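Local atomic coordinates of alpha,alpha-trehalose-phosphate synthase (UDP-forming) (Burkholderia multivorans, PDB entry 5UOF), a protein that belongs to glycosyltransferase family 20 and has the two-domain architecture of the GT-B clan, each domain built round its own beta sheet. Residues F48-E53 with Q84-F89. Numbering follows the deposited sequence.
Sequences FGWNGE and QYYRGF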
loop_
_atom_site.group_PDB
_atom_site.type_symbol
_atom_site.label_atom_id
_atom_site.label_comp_id
_atom_site.label_asym_id
_atom_site.label_seq_id
_atom_site.Cartn_x
_atom_site.Cartn_y
_atom_site.Cartn_z
ATOM N N PHE A 48 13.267 -2.786 31.276
ATOM C CA PHE A 48 13.872 -1.484 31.061
ATOM C C PHE A 48 12.979 -0.652 30.158
ATOM O O PHE A 48 12.465 -1.153 29.155
ATOM C CB PHE A 48 15.270 -1.645 30.442
ATOM C CG PHE A 48 15.887 -0.360 29.974
ATOM C CD1 PHE A 48 16.630 0.431 30.849
ATOM C CD2 PHE A 48 15.767 0.041 28.654
ATOM C CE1 PHE A 48 17.208 1.609 30.409
ATOM C CE2 PHE A 48 16.347 1.218 28.210
ATOM C CZ PHE A 48 17.065 2.003 29.090
ATOM N N GLY A 49 12.798 0.615 30.516
ATOM C CA GLY A 49 12.021 1.512 29.684
ATOM C C GLY A 49 11.643 2.777 30.432
ATOM O O GLY A 49 12.149 3.060 31.522
ATOM N N TRP A 50 10.722 3.522 29.820
ATOM C CA TRP A 50 10.250 4.796 30.351
ATOM C C TRP A 50 9.418 4.597 31.612
ATOM O O TRP A 50 8.639 3.644 31.716
ATOM C CB TRP A 50 9.400 5.492 29.290
ATOM C CG TRP A 50 8.952 6.878 29.624
ATOM C CD1 TRP A 50 9.631 7.811 30.344
ATOM C CD2 TRP A 50 7.725 7.495 29.217
ATOM N NE1 TRP A 50 8.900 8.976 30.417
ATOM C CE2 TRP A 50 7.727 8.807 29.729
ATOM C CE3 TRP A 50 6.621 7.061 28.469
ATOM C CZ2 TRP A 50 6.667 9.693 29.522
ATOM C CZ3 TRP A 50 5.568 7.943 28.262
ATOM C CH2 TRP A 50 5.599 9.241 28.791
ATOM N N ASN A 51 9.558 5.523 32.562
ATOM C CA ASN A 51 8.732 5.515 33.764
ATOM C C ASN A 51 7.455 6.341 33.616
ATOM O O ASN A 51 6.718 6.498 34.597
ATOM C CB ASN A 51 9.539 6.000 34.984
ATOM C CG ASN A 51 10.123 7.398 34.799
ATOM O OD1 ASN A 51 9.798 8.105 33.848
ATOM N ND2 ASN A 51 10.992 7.800 35.722
ATOM N N GLY A 52 7.167 6.866 32.423
ATOM C CA GLY A 52 5.984 7.675 32.233
ATOM C C GLY A 52 6.104 9.123 32.670
ATOM O O GLY A 52 5.125 9.869 32.543
ATOM N N GLU A 53 7.267 9.552 33.156
ATOM C CA GLU A 53 7.454 10.903 33.664
ATOM C C GLU A 53 8.276 11.739 32.693
ATOM O O GLU A 53 9.133 11.223 31.970
ATOM C CB GLU A 53 8.159 10.893 35.026
ATOM C CG GLU A 53 7.631 9.875 36.026
ATOM C CD GLU A 53 6.396 10.351 36.766
ATOM O OE1 GLU A 53 5.477 10.899 36.120
ATOM O OE2 GLU A 53 6.347 10.178 38.004
ATOM N N GLN A 84 10.585 13.346 20.213
ATOM C CA GLN A 84 11.275 12.606 19.158
ATOM C C GLN A 84 10.937 11.120 19.167
ATOM O O GLN A 84 11.057 10.462 18.127
ATOM C CB GLN A 84 12.790 12.810 19.286
ATOM C CG GLN A 84 13.214 14.257 19.061
ATOM C CD GLN A 84 14.723 14.448 19.019
ATOM O OE1 GLN A 84 15.473 13.695 19.639
ATOM N NE2 GLN A 84 15.170 15.464 18.285
ATOM N N TYR A 85 10.508 10.582 20.311
ATOM C CA TYR A 85 10.142 9.179 20.442
ATOM C C TYR A 85 8.680 8.939 20.072
ATOM O O TYR A 85 8.380 7.995 19.341
ATOM C CB TYR A 85 10.420 8.709 21.874
ATOM C CG TYR A 85 10.307 7.213 22.127
ATOM C CD1 TYR A 85 9.063 6.588 22.237
ATOM C CD2 TYR A 85 11.447 6.432 22.306
ATOM C CE1 TYR A 85 8.959 5.219 22.500
ATOM C CE2 TYR A 85 11.355 5.069 22.563
ATOM C CZ TYR A 85 10.113 4.468 22.668
ATOM O OH TYR A 85 10.030 3.115 22.936
ATOM N N TYR A 86 7.762 9.782 20.557
ATOM C CA TYR A 86 6.329 9.542 20.400
ATOM C C TYR A 86 5.622 10.472 19.419
ATOM O O TYR A 86 4.517 10.138 18.972
ATOM C CB TYR A 86 5.617 9.658 21.756
ATOM C CG TYR A 86 5.948 8.526 22.693
ATOM C CD1 TYR A 86 5.456 7.247 22.459
ATOM C CD2 TYR A 86 6.754 8.735 23.808
ATOM C CE1 TYR A 86 5.756 6.199 23.313
ATOM C CE2 TYR A 86 7.061 7.692 24.675
ATOM C CZ TYR A 86 6.555 6.427 24.419
ATOM O OH TYR A 86 6.860 5.389 25.264
ATOM N N ARG A 87 6.199 11.625 19.094
ATOM C CA ARG A 87 5.545 12.615 18.237
ATOM C C ARG A 87 6.446 12.981 17.076
ATOM O O ARG A 87 6.616 14.151 16.718
ATOM C CB ARG A 87 5.154 13.855 19.033
ATOM C CG ARG A 87 4.208 13.576 20.180
ATOM C CD ARG A 87 3.733 14.855 20.844
ATOM N NE ARG A 87 2.902 15.656 19.950
ATOM C CZ ARG A 87 3.277 16.811 19.409
ATOM N NH1 ARG A 87 4.473 17.320 19.678
ATOM N NH2 ARG A 87 2.449 17.463 18.603
ATOM N N GLY A 88 7.066 11.961 16.486
ATOM C CA GLY A 88 7.971 12.193 15.385
ATOM C C GLY A 88 7.916 11.086 14.357
ATOM O O GLY A 88 6.839 10.692 13.918
ATOM N N PHE A 89 9.080 10.536 14.022
ATOM C CA PHE A 89 9.193 9.657 12.859
ATOM C C PHE A 89 8.397 8.364 13.026
ATOM O O PHE A 89 7.758 7.899 12.073
ATOM C CB PHE A 89 10.674 9.349 12.605
ATOM C CG PHE A 89 10.907 8.261 11.591
ATOM C CD1 PHE A 89 10.862 8.541 10.226
ATOM C CD2 PHE A 89 11.180 6.965 12.000
ATOM C CE1 PHE A 89 11.073 7.539 9.296
ATOM C CE2 PHE A 89 11.407 5.955 11.078
ATOM C CZ PHE A 89 11.343 6.237 9.714
#
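W50 and Y86 meet because their first torsions send both rings toward each other between strand 50-51 and helix 79-86: W50 has CG anti to its backbone nitrogen (chi1 -174°), whereas in Y86 CG lies beside the backbone nitrogen and anti to the carbonyl carbon. The contact belongs to the N-terminal domain of this GT-B protein, the one built on the mixed sheet that includes strands 12-16 and 70-77. W50 and Y86 are the sole pair in contact across the two segments, whose backbones stay 10.8 Å apart between W50 CA and Y85 CA. The benzo side of the indole carries the contact: W50 CE3 is 3.6 Å from Y86 OH, and W50 CZ3 is 3.9 Å from Y86 CE2. With the planes inclined at 42°, the pair is neither a stack nor a T-shaped arrangement, and no hydrogen bond joins the two segments, so the evidence points to van der Waals packing over a modest 82 Å². L77 of strand 70-77 touches both side chains, and H142 and Y82 meet the Y86 ring.

N51 OD1 accepts from E53 N at 3.0 Å, an Asx turn that brings the chain round at G52 and so shapes the backbone that supplies two groups to the indole. One is G52 CA, which sits over the centre of the indole face; the other is E53 O, which accepts from W50 NE1, and together they probably limit rotation of the ring. Y85 CD1 lies over the centre of one face of the Y86 ring. A 1,2-ethanediol molecule, probably from the crystallisation liquor, is also bound next to the Y86 side chain. At the far edge of the indole, the W50 NE1 to E53 O bond measures 2.7 Å with an N-H...O angle of 161°; the oxygen lies close to the ring plane, but the nitrogen stands above the plane of the E53 carbonyl.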